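Local coordinates for 3-oxoacyl-[acyl-carrier-protein] synthase, mitochondrial (Arabidopsis thaliana, PDB 2IX4) that catalyses the condensation steps of mitochondrial fatty acid synthesis, adding two carbons from malonyl-ACP to a growing acyl chain, at residues G90-A95 against E250-I255; G122-I127 against G205-I210; D315-H320 against G346-S351; A381-N386 against T402-M407. All coordinates share one frame; numbering follows the deposited sequence.

Contacts 1 and 2 touch, with centres about 11 Å apart, and lie on neighbouring strands of one sheet, 251-259 in contact 1 and 200-207 in contact 2. Contact 2 is nested in the chain loop closed by contact 1 and holds G123, I124 and E207 of the hexanoic acid pocket. The side chain of E207 is about 7 Å from that of C179, the predicted active-site cysteine. Contacts 3 and 4 form a second touching pair, with centres about 10 Å apart, joined by S351 OG and P382 O at 2.7 Å. Contact 3 carries predicted active-site H320 and potassium ligand N318. It lies across the chain's centre from contact 2, their centres about 28 Å apart.

Contact 1 (G90-A95 against E250-I255); sequences GYAVCA and EGSGVI
The ring of Y91 reaches past G251, and its hydroxyl meets the carboxylate of E250. Y91 OH donates to E250 OE1 at 2.7 Å. OE1 lies at the ring edge, in the ring plane. Relative to the acid, the hydroxyl lies above the carboxylate plane, 62° out of it, and the ring and carboxylate planes are 81° apart. The E250 chain, extended beyond CG, carries the carboxylate to the tyrosine hydroxyl. Both oxygens are held: S208 OG also bonds OE1, and V65 N bonds OE2. Y67 OH is a further partner of the tyrosine hydroxyl. Nearer the backbone, Y91 CD1 lies 3.8 Å from G251 CA. The CB atoms of Y91 and S252 meet at 3.7 Å.

S252 points toward the helix, and S252 OG lies 3.4 Å from A92 CA. The same oxygen is hydrogen-bonded to G205 O. Farther along, A95 CB packs on V254 CG2 at 3.8 Å, and the same methyl of V254 approaches A92 O. With the small residues A92 and A95 at the interface, the strand lies close: the axes approach to 7.1 Å and their N-to-C directions differ by 37°. The contact is polar where Y91 meets E250 and apolar where A95 meets V254, with S252 OG between them.

All touching residues are buried. Helix 87-102 lies over the sheet of this thiolase-like fold, where strand 251-259 pairs antiparallel with strands 3-12 and 200-207. T206 and V11 on those strands also touch Y91, while helix 157-166 packs against A92 and V93.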
loop_
_atom_site.group_PDB
_atom_site.type_symbol
_atom_site.label_atom_id
_atom_site.label_comp_id
_atom_site.label_asym_id
_atom_site.label_seq_id
_atom_site.Cartn_x
_atom_site.Cartn_y
_atom_site.Cartn_z
ATOM N N GLY A 90 16.754 0.766 0.435
ATOM C CA GLY A 90 18.041 0.080 0.578
ATOM C C GLY A 90 17.980 -1.166 1.447
ATOM O O GLY A 90 18.632 -2.172 1.147
ATOM N N TYR A 91 17.198 -1.098 2.526
ATOM C CA TYR A 91 16.993 -2.247 3.413
ATOM C C TYR A 91 16.349 -3.414 2.666
ATOM O O TYR A 91 16.788 -4.558 2.793
ATOM C CB TYR A 91 16.123 -1.874 4.621
ATOM C CG TYR A 91 16.744 -0.914 5.616
ATOM C CD1 TYR A 91 15.944 -0.249 6.542
ATOM C CD2 TYR A 91 18.119 -0.661 5.631
ATOM C CE1 TYR A 91 16.489 0.629 7.459
ATOM C CE2 TYR A 91 18.676 0.227 6.546
ATOM C CZ TYR A 91 17.851 0.868 7.456
ATOM O OH TYR A 91 18.378 1.749 8.368
ATOM N N ALA A 92 15.316 -3.101 1.885
ATOM C CA ALA A 92 14.568 -4.095 1.124
ATOM C C ALA A 92 15.433 -4.740 0.053
ATOM O O ALA A 92 15.390 -5.951 -0.126
ATOM C CB ALA A 92 13.332 -3.469 0.503
ATOM N N VAL A 93 16.219 -3.930 -0.650
ATOM C CA VAL A 93 17.106 -4.442 -1.694
ATOM C C VAL A 93 18.163 -5.358 -1.077
ATOM O O VAL A 93 18.431 -6.438 -1.598
ATOM C CB VAL A 93 17.745 -3.301 -2.533
ATOM C CG1 VAL A 93 18.799 -3.848 -3.501
ATOM C CG2 VAL A 93 16.668 -2.549 -3.303
ATOM N N CYS A 94 18.738 -4.923 0.045
ATOM C CA CYS A 94 19.706 -5.725 0.800
ATOM C C CYS A 94 19.123 -7.087 1.192
ATOM O O CYS A 94 19.733 -8.130 0.940
ATOM C CB CYS A 94 20.169 -4.963 2.049
ATOM S SG CYS A 94 21.342 -5.858 3.084
ATOM N N ALA A 95 17.936 -7.060 1.795
ATOM C CA ALA A 95 17.242 -8.274 2.219
ATOM C C ALA A 95 16.815 -9.148 1.038
ATOM O O ALA A 95 16.921 -10.378 1.103
ATOM C CB ALA A 95 16.041 -7.922 3.087
ATOM N N GLU A 250 13.645 -0.538 13.082
ATOM C CA GLU A 250 13.774 -0.384 11.635
ATOM C C GLU A 250 14.383 -1.636 11.010
ATOM O O GLU A 250 15.060 -2.410 11.687
ATOM C CB GLU A 250 14.646 0.834 11.301
ATOM C CG GLU A 250 16.064 0.737 11.864
ATOM C CD GLU A 250 17.010 1.789 11.323
ATOM O OE1 GLU A 250 16.661 2.478 10.338
ATOM O OE2 GLU A 250 18.117 1.924 11.886
ATOM N N GLY A 251 14.139 -1.823 9.719
ATOM C CA GLY A 251 14.777 -2.905 8.969
ATOM C C GLY A 251 13.888 -3.451 7.877
ATOM O O GLY A 251 12.939 -2.793 7.446
ATOM N N SER A 252 14.195 -4.663 7.433
ATOM C CA SER A 252 13.439 -5.304 6.365
ATOM C C SER A 252 13.481 -6.815 6.496
ATOM O O SER A 252 14.482 -7.385 6.933
ATOM C CB SER A 252 13.992 -4.899 4.992
ATOM O OG SER A 252 13.216 -5.455 3.940
ATOM N N GLY A 253 12.380 -7.448 6.111
ATOM C CA GLY A 253 12.319 -8.893 5.965
ATOM C C GLY A 253 11.790 -9.203 4.582
ATOM O O GLY A 253 10.775 -8.651 4.158
ATOM N N VAL A 254 12.497 -10.065 3.864
ATOM C CA VAL A 254 12.090 -10.454 2.523
ATOM C C VAL A 254 12.226 -11.967 2.367
ATOM O O VAL A 254 13.245 -12.554 2.749
ATOM C CB VAL A 254 12.913 -9.709 1.430
ATOM C CG1 VAL A 254 12.622 -10.274 0.049
ATOM C CG2 VAL A 254 12.624 -8.205 1.455
ATOM N N ILE A 255 11.184 -12.591 1.823
ATOM C CA ILE A 255 11.226 -14.019 1.506
ATOM C C ILE A 255 10.987 -14.273 0.024
ATOM O O ILE A 255 10.386 -13.446 -0.672
ATOM C CB ILE A 255 10.211 -14.850 2.347
ATOM C CG1 ILE A 255 8.767 -14.418 2.065
ATOM C CG2 ILE A 255 10.541 -14.747 3.828
ATOM C CD1 ILE A 255 7.715 -15.247 2.786
#

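Contact 2 (G122-I127 against G205-I210); sequences GGIGSI and GTESSI. With 6NA (hexanoic acid), chain C.
E207 turns its carboxylate to the backbone of G123 and I124. Its CG is anti to the backbone N, and the side chain bends at chi2 (83°), which swings CD out of an extended path. I124 N donates to E207 OE2 at 3.0 Å. This bond is fairly straight, 159° at the hydrogen, and comes on the syn side, 17° out of the carboxylate plane. G123 N makes a weak bond to E207 OE1 at 3.1 Å. G362 N also bonds OE1.

I124 places CG1 beside its backbone N and anti to the carbonyl carbon. I124 CG1 meets CD of the hexanoic acid at 3.7 Å, and CD1 of I124 lies 3.6 Å from S209 OG. That serine oxygen is hydrogen-bonded to S214 OG. I127 CD1 comes near it from the first residue of helix 127-138. The isoleucines also pack on the second subunit, I124 on L154 and I127 on I153 of that subunit.

Waters bridge the carboxylate and the 122-127 backbone. One donates to G125 O and to E207 OE2, both at 2.6 Å, and accepts from S208 N. Another donates to OE2 and weakly accepts from G125 N.

The acyl tail ends against this site: its C6 is 3.3 Å from E207 OE1 and 3.6 Å from G123 CA. A carboxylate thus borders the bound alkyl chain. Its backbone N-H partners and waters would help stabilise negative charge there, while I124 supplies an apolar wall to the pocket.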
loop_
_atom_site.group_PDB
_atom_site.type_symbol
_atom_site.label_atom_id
_atom_site.label_comp_id
_atom_site.label_asym_id
_atom_site.label_seq_id
_atom_site.Cartn_x
_atom_site.Cartn_y
_atom_site.Cartn_z
ATOM N N GLY A 122 6.158 -0.771 2.227
ATOM C CA GLY A 122 6.607 0.031 3.357
ATOM C C GLY A 122 5.392 0.689 3.979
ATOM O O GLY A 122 4.412 0.964 3.288
ATOM N N GLY A 123 5.450 0.941 5.280
ATOM C CA GLY A 123 4.309 1.494 5.999
ATOM C C GLY A 123 4.129 2.992 5.850
ATOM O O GLY A 123 3.014 3.463 5.610
ATOM N N ILE A 124 5.219 3.743 6.005
ATOM C CA ILE A 124 5.161 5.212 5.977
ATOM C C ILE A 124 6.073 5.836 4.916
ATOM O O ILE A 124 5.778 6.913 4.398
ATOM C CB ILE A 124 5.475 5.855 7.357
ATOM C CG1 ILE A 124 4.936 4.999 8.508
ATOM C CG2 ILE A 124 4.870 7.258 7.432
ATOM C CD1 ILE A 124 5.448 5.404 9.893
ATOM N N GLY A 125 7.177 5.167 4.597
ATOM C CA GLY A 125 8.091 5.659 3.567
ATOM C C GLY A 125 9.272 6.409 4.144
ATOM O O GLY A 125 10.059 5.848 4.908
ATOM N N SER A 126 9.396 7.684 3.780
ATOM C CA SER A 126 10.531 8.491 4.221
ATOM C C SER A 126 10.098 9.867 4.726
ATOM O O SER A 126 10.151 10.858 3.992
ATOM C CB SER A 126 11.566 8.609 3.099
ATOM O OG SER A 126 12.780 9.151 3.589
ATOM N N ILE A 127 9.673 9.914 5.987
ATOM C CA ILE A 127 9.262 11.161 6.634
ATOM C C ILE A 127 10.398 12.189 6.696
ATOM O O ILE A 127 10.160 13.382 6.515
ATOM C CB ILE A 127 8.665 10.919 8.053
ATOM C CG1 ILE A 127 7.377 10.089 7.956
ATOM C CG2 ILE A 127 8.389 12.245 8.765
ATOM C CD1 ILE A 127 6.610 9.931 9.271
ATOM N N GLY A 205 8.481 -6.806 3.768
ATOM C CA GLY A 205 8.228 -5.483 4.314
ATOM C C GLY A 205 9.515 -4.756 4.629
ATOM O O GLY A 205 10.560 -5.376 4.842
ATOM N N THR A 206 9.437 -3.432 4.646
ATOM C CA THR A 206 10.585 -2.603 4.979
ATOM C C THR A 206 10.142 -1.328 5.684
ATOM O O THR A 206 9.031 -0.845 5.467
ATOM C CB THR A 206 11.458 -2.277 3.737
ATOM O OG1 THR A 206 12.597 -1.508 4.142
ATOM C CG2 THR A 206 10.667 -1.509 2.672
ATOM N N GLU A 207 11.009 -0.807 6.545
ATOM C CA GLU A 207 10.734 0.440 7.247
ATOM C C GLU A 207 12.013 1.058 7.774
ATOM O O GLU A 207 12.873 0.371 8.324
ATOM C CB GLU A 207 9.756 0.230 8.404
ATOM C CG GLU A 207 8.986 1.494 8.794
ATOM C CD GLU A 207 7.781 1.732 7.905
ATOM O OE1 GLU A 207 6.804 0.968 8.023
ATOM O OE2 GLU A 207 7.806 2.681 7.090
ATOM N N SER A 208 12.133 2.364 7.584
ATOM C CA SER A 208 13.206 3.136 8.179
ATOM C C SER A 208 12.609 4.452 8.619
ATOM O O SER A 208 12.732 5.470 7.937
ATOM C CB SER A 208 14.334 3.364 7.185
ATOM O OG SER A 208 15.444 3.937 7.848
ATOM N N SER A 209 11.946 4.417 9.764
ATOM C CA SER A 209 11.179 5.556 10.230
ATOM C C SER A 209 11.635 6.034 11.610
ATOM O O SER A 209 10.825 6.506 12.406
ATOM C CB SER A 209 9.686 5.207 10.226
ATOM O OG SER A 209 8.899 6.366 10.017
ATOM N N ILE A 210 12.932 5.916 11.896
ATOM C CA ILE A 210 13.481 6.495 13.125
ATOM C C ILE A 210 14.046 7.881 12.829
ATOM O O ILE A 210 15.160 8.023 12.324
ATOM C CB ILE A 210 14.539 5.596 13.828
ATOM C CG1 ILE A 210 13.994 4.180 14.054
ATOM C CG2 ILE A 210 14.962 6.231 15.164
ATOM C CD1 ILE A 210 15.018 3.196 14.589
HETATM C CA 6NA C . 1.511 1.877 13.509
HETATM C C 6NA C . 1.283 0.418 13.188
HETATM O O 6NA C . 0.154 -0.005 12.998
HETATM C CB 6NA C . 1.509 2.680 12.213
HETATM C CG 6NA C . 2.885 2.663 11.551
HETATM C CD 6NA C . 2.771 2.380 10.063
HETATM C C6 6NA C . 3.925 1.532 9.583
HETATM O O HOH W 1 10.046 3.681 6.317
HETATM O O HOH W 2 9.988 7.469 7.348
HETATM O O HOH W 3 13.327 5.334 4.743
HETATM O O HOH W 4 8.284 2.575 4.093
#

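Contact 3 (D315-H320 against G346-S351); sequences DYVNAH and GTLAFS. With K (potassium ion), chain D.
The side chains of Y316 and S351 meet on one face of a parallel strand pair, hydroxyl to hydroxyl. Y316 OH donates to S351 OG at 2.7 Å, with OG at the ring edge and in its plane. With CG anti to the backbone N (chi1 173°), the ring starts alongside A349, Y316 CD1 lying 3.5 Å from A349 O. S351 OG is also hydrogen-bonded to P382 O. N318 ND2 donates in turn to Y316 OH at 3.0 Å, with the hydroxyl tilted 26° from the amide plane. One face of the tyrosine ring receives N318 N, offset toward the rim.

V317 and F350 start on the other face, their CB atoms 3.9 Å apart; the F350 ring leads away from 315-320. V317 CG2 and L348 CD1 touch at 3.8 Å as the two side chains cross obliquely. Helix 325-339 adds F339 to this apolar cluster.

A parallel backbone ladder joins the strands. V317 N bonds A349 O, S351 N bonds V317 O, and A319 N bonds S351 O. A water bridges D315 O and T347 O near the start.

N318 O and N318 OD1 each bind potassium at 2.9 Å, and A319 O is a longer ligand at 3.3 Å. E368, S414 and N415 complete the site. The chain of bonds runs from the N318 amide through Y316 OH to S351 OG. It is consistent with second-shell positioning of a potassium ligand, two residues before predicted active-site H320.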
loop_
_atom_site.group_PDB
_atom_site.type_symbol
_atom_site.label_atom_id
_atom_site.label_comp_id
_atom_site.label_asym_id
_atom_site.label_seq_id
_atom_site.Cartn_x
_atom_site.Cartn_y
_atom_site.Cartn_z
ATOM N N ASP A 315 1.827 -25.524 16.778
ATOM C CA ASP A 315 2.938 -25.697 17.706
ATOM C C ASP A 315 3.445 -24.381 18.287
ATOM O O ASP A 315 3.713 -24.297 19.488
ATOM C CB ASP A 315 4.087 -26.455 17.030
ATOM C CG ASP A 315 3.746 -27.906 16.747
ATOM O OD1 ASP A 315 2.811 -28.449 17.373
ATOM O OD2 ASP A 315 4.425 -28.513 15.899
ATOM N N TYR A 316 3.574 -23.364 17.435
ATOM C CA TYR A 316 4.146 -22.079 17.845
ATOM C C TYR A 316 3.379 -20.878 17.293
ATOM O O TYR A 316 3.004 -20.851 16.123
ATOM C CB TYR A 316 5.631 -21.991 17.452
ATOM C CG TYR A 316 6.246 -20.625 17.688
ATOM C CD1 TYR A 316 6.345 -20.096 18.978
ATOM C CD2 TYR A 316 6.728 -19.861 16.624
ATOM C CE1 TYR A 316 6.900 -18.836 19.204
ATOM C CE2 TYR A 316 7.290 -18.602 16.837
ATOM C CZ TYR A 316 7.370 -18.097 18.131
ATOM O OH TYR A 316 7.920 -16.854 18.359
ATOM N N VAL A 317 3.142 -19.894 18.154
ATOM C CA VAL A 317 2.544 -18.628 17.744
ATOM C C VAL A 317 3.518 -17.487 18.043
ATOM O O VAL A 317 3.896 -17.267 19.194
ATOM C CB VAL A 317 1.178 -18.374 18.440
ATOM C CG1 VAL A 317 0.676 -16.956 18.170
ATOM C CG2 VAL A 317 0.139 -19.397 17.989
ATOM N N ASN A 318 3.947 -16.786 16.998
ATOM C CA ASN A 318 4.692 -15.550 17.176
ATOM C C ASN A 318 3.690 -14.404 17.269
ATOM O O ASN A 318 3.128 -13.976 16.258
ATOM C CB ASN A 318 5.710 -15.351 16.048
ATOM C CG ASN A 318 6.610 -14.143 16.272
ATOM O OD1 ASN A 318 6.211 -13.008 16.013
ATOM N ND2 ASN A 318 7.832 -14.385 16.733
ATOM N N ALA A 319 3.450 -13.935 18.492
ATOM C CA ALA A 319 2.438 -12.911 18.768
ATOM C C ALA A 319 2.836 -11.546 18.218
ATOM O O ALA A 319 4.025 -11.272 18.014
ATOM C CB ALA A 319 2.177 -12.820 20.269
ATOM N N HIS A 320 1.844 -10.696 17.955
ATOM C CA HIS A 320 2.120 -9.328 17.518
ATOM C C HIS A 320 2.658 -8.492 18.671
ATOM O O HIS A 320 3.529 -7.643 18.470
ATOM C CB HIS A 320 0.875 -8.666 16.908
ATOM C CG HIS A 320 1.118 -7.271 16.413
ATOM N ND1 HIS A 320 1.985 -6.989 15.377
ATOM C CD2 HIS A 320 0.620 -6.080 16.822
ATOM C CE1 HIS A 320 2.007 -5.686 15.168
ATOM N NE2 HIS A 320 1.187 -5.111 16.030
ATOM N N GLY A 346 -0.950 -25.143 28.667
ATOM C CA GLY A 346 0.476 -24.874 28.522
ATOM C C GLY A 346 1.120 -25.601 27.355
ATOM O O GLY A 346 2.336 -25.526 27.171
ATOM N N THR A 347 0.301 -26.300 26.569
ATOM C CA THR A 347 0.777 -27.043 25.401
ATOM C C THR A 347 1.250 -26.103 24.289
ATOM O O THR A 347 2.291 -26.342 23.673
ATOM C CB THR A 347 -0.305 -28.005 24.852
ATOM O OG1 THR A 347 -0.809 -28.822 25.917
ATOM C CG2 THR A 347 0.267 -28.904 23.758
ATOM N N LEU A 348 0.485 -25.040 24.040
ATOM C CA LEU A 348 0.837 -24.066 23.009
ATOM C C LEU A 348 2.030 -23.212 23.427
ATOM O O LEU A 348 2.031 -22.614 24.508
ATOM C CB LEU A 348 -0.363 -23.166 22.663
ATOM C CG LEU A 348 -0.138 -22.013 21.673
ATOM C CD1 LEU A 348 0.033 -22.510 20.235
ATOM C CD2 LEU A 348 -1.270 -21.002 21.754
ATOM N N ALA A 349 3.042 -23.171 22.563
ATOM C CA ALA A 349 4.179 -22.278 22.742
ATOM C C ALA A 349 3.897 -20.967 22.028
ATOM O O ALA A 349 3.508 -20.964 20.861
ATOM C CB ALA A 349 5.453 -22.913 22.200
ATOM N N PHE A 350 4.073 -19.855 22.734
ATOM C CA PHE A 350 3.941 -18.543 22.114
ATOM C C PHE A 350 4.880 -17.515 22.728
ATOM O O PHE A 350 5.205 -17.580 23.912
ATOM C CB PHE A 350 2.484 -18.054 22.118
ATOM C CG PHE A 350 1.941 -17.756 23.481
ATOM C CD1 PHE A 350 1.907 -16.451 23.957
ATOM C CD2 PHE A 350 1.443 -18.777 24.286
ATOM C CE1 PHE A 350 1.397 -16.168 25.218
ATOM C CE2 PHE A 350 0.932 -18.504 25.551
ATOM C CZ PHE A 350 0.910 -17.197 26.017
ATOM N N SER A 351 5.326 -16.578 21.895
ATOM C CA SER A 351 6.209 -15.506 22.326
ATOM C C SER A 351 6.062 -14.305 21.409
ATOM O O SER A 351 5.545 -14.425 20.297
ATOM C CB SER A 351 7.667 -15.978 22.324
ATOM O OG SER A 351 8.087 -16.338 21.019
HETATM K K K D . 4.021 -11.671 14.771
HETATM O O HOH W 5 3.229 -26.350 21.237
#

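Contact 4 (A381-N386 against T402-M407); sequences APMTLN and TTSKKM
M383 lays its side chain against the backbone of T402-S404, while A381 pairs with K405. M383 CB is 3.5 Å from T403 C. Its CG lies between the backbone N and the carbonyl carbon (chi1 69°), and a bend at chi3 (82°) carries CE toward S404. M383 CE reaches S404 OG at 3.2 Å. That hydroxyl is bonded to I26 O, and a water that donates to S404 OG at 2.6 Å also accepts from M383 N.

The tightly packed part is the A381-K405 pair together with M383 against T403 and S404. A381 N donates to K405 O at 3.0 Å, almost straight at 176°, and K405 N returns a bond to A381 O. A381 is buried, and A381 CB meets M407 SD at 4.1 Å. Y316 also touches A381.

The other side is looser. T402 and T403 are exposed and direct their CB atoms away from 381-386. K405 starts on the same sheet face as A381, but the rest of its chain leads away.

The two hydrogen bonds define a single antiparallel hydrogen-bonded pair. Strands 380-381 and 405-406 thus make a minimal two-stranded ribbon, packed beside strands 316-318 and 349-351 of the main sheet.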
loop_
_atom_site.group_PDB
_atom_site.type_symbol
_atom_site.label_atom_id
_atom_site.label_comp_id
_atom_site.label_asym_id
_atom_site.label_seq_id
_atom_site.Cartn_x
_atom_site.Cartn_y
_atom_site.Cartn_z
ATOM N N ALA A 381 11.918 -22.364 19.333
ATOM C CA ALA A 381 10.995 -21.243 19.458
ATOM C C ALA A 381 11.664 -20.133 20.266
ATOM O O ALA A 381 12.187 -20.393 21.352
ATOM C CB ALA A 381 9.696 -21.692 20.112
ATOM N N PRO A 382 11.668 -18.896 19.734
ATOM C CA PRO A 382 12.363 -17.789 20.398
ATOM C C PRO A 382 11.667 -17.298 21.669
ATOM O O PRO A 382 10.451 -17.457 21.820
ATOM C CB PRO A 382 12.375 -16.690 19.331
ATOM C CG PRO A 382 11.206 -16.987 18.470
ATOM C CD PRO A 382 11.039 -18.478 18.467
ATOM N N MET A 383 12.449 -16.706 22.565
ATOM C CA MET A 383 11.948 -16.184 23.836
ATOM C C MET A 383 11.281 -14.819 23.692
ATOM O O MET A 383 11.498 -14.112 22.706
ATOM C CB MET A 383 13.100 -16.072 24.843
ATOM C CG MET A 383 14.129 -14.991 24.518
ATOM S SD MET A 383 15.533 -14.976 25.640
ATOM C CE MET A 383 16.546 -16.280 24.947
ATOM N N THR A 384 10.466 -14.462 24.685
ATOM C CA THR A 384 10.048 -13.080 24.896
ATOM C C THR A 384 10.995 -12.498 25.939
ATOM O O THR A 384 11.178 -13.084 27.006
ATOM C CB THR A 384 8.605 -12.975 25.450
ATOM O OG1 THR A 384 7.735 -13.838 24.717
ATOM C CG2 THR A 384 8.090 -11.547 25.355
ATOM N N LEU A 385 11.600 -11.356 25.630
ATOM C CA LEU A 385 12.485 -10.687 26.575
ATOM C C LEU A 385 11.698 -9.855 27.582
ATOM O O LEU A 385 10.602 -9.376 27.283
ATOM C CB LEU A 385 13.505 -9.804 25.845
ATOM C CG LEU A 385 14.671 -10.471 25.106
ATOM C CD1 LEU A 385 15.480 -9.425 24.355
ATOM C CD2 LEU A 385 15.576 -11.243 26.057
ATOM N N ASN A 386 12.266 -9.719 28.779
ATOM C CA ASN A 386 11.790 -8.794 29.817
ATOM C C ASN A 386 10.434 -9.094 30.466
ATOM O O ASN A 386 9.750 -8.184 30.947
ATOM C CB ASN A 386 11.846 -7.340 29.318
ATOM C CG ASN A 386 13.250 -6.893 28.968
ATOM O OD1 ASN A 386 14.211 -7.214 29.668
ATOM N ND2 ASN A 386 13.374 -6.139 27.881
ATOM N N THR A 402 9.807 -17.493 27.983
ATOM C CA THR A 402 10.781 -16.536 28.514
ATOM C C THR A 402 12.217 -17.010 28.291
ATOM O O THR A 402 13.173 -16.296 28.600
ATOM C CB THR A 402 10.543 -16.235 30.009
ATOM O OG1 THR A 402 10.585 -17.452 30.758
ATOM C CG2 THR A 402 9.183 -15.564 30.218
ATOM N N THR A 403 12.355 -18.224 27.764
ATOM C CA THR A 403 13.638 -18.749 27.308
ATOM C C THR A 403 13.435 -19.356 25.921
ATOM O O THR A 403 12.327 -19.772 25.579
ATOM C CB THR A 403 14.211 -19.834 28.258
ATOM O OG1 THR A 403 13.254 -20.887 28.428
ATOM C CG2 THR A 403 14.567 -19.249 29.625
ATOM N N SER A 404 14.498 -19.385 25.117
ATOM C CA SER A 404 14.458 -20.064 23.823
ATOM C C SER A 404 14.346 -21.560 24.065
ATOM O O SER A 404 15.195 -22.142 24.739
ATOM C CB SER A 404 15.718 -19.762 23.010
ATOM O OG SER A 404 15.765 -18.398 22.637
ATOM N N LYS A 405 13.300 -22.186 23.535
ATOM C CA LYS A 405 13.106 -23.605 23.802
ATOM C C LYS A 405 13.122 -24.497 22.562
ATOM O O LYS A 405 12.403 -24.255 21.589
ATOM C CB LYS A 405 11.875 -23.844 24.693
ATOM C CG LYS A 405 10.582 -24.249 24.004
ATOM C CD LYS A 405 9.527 -24.535 25.060
ATOM C CE LYS A 405 8.583 -25.645 24.649
ATOM N NZ LYS A 405 7.567 -25.889 25.711
ATOM N N LYS A 406 13.983 -25.511 22.615
ATOM C CA LYS A 406 13.989 -26.587 21.635
ATOM C C LYS A 406 12.652 -27.303 21.695
ATOM O O LYS A 406 12.148 -27.593 22.781
ATOM C CB LYS A 406 15.113 -27.587 21.930
ATOM C CG LYS A 406 16.515 -27.129 21.529
ATOM C CD LYS A 406 16.695 -27.025 20.011
ATOM C CE LYS A 406 16.606 -28.379 19.320
ATOM N NZ LYS A 406 16.297 -28.244 17.863
ATOM N N MET A 407 12.080 -27.558 20.522
ATOM C CA MET A 407 10.823 -28.296 20.378
ATOM C C MET A 407 10.567 -28.562 18.905
ATOM O O MET A 407 11.025 -27.805 18.051
ATOM C CB MET A 407 9.642 -27.515 20.974
ATOM C CG MET A 407 9.428 -26.131 20.375
ATOM S SD MET A 407 7.983 -25.284 21.043
ATOM C CE MET A 407 6.650 -26.199 20.273
HETATM O O HOH W 6 15.073 -16.162 21.568
#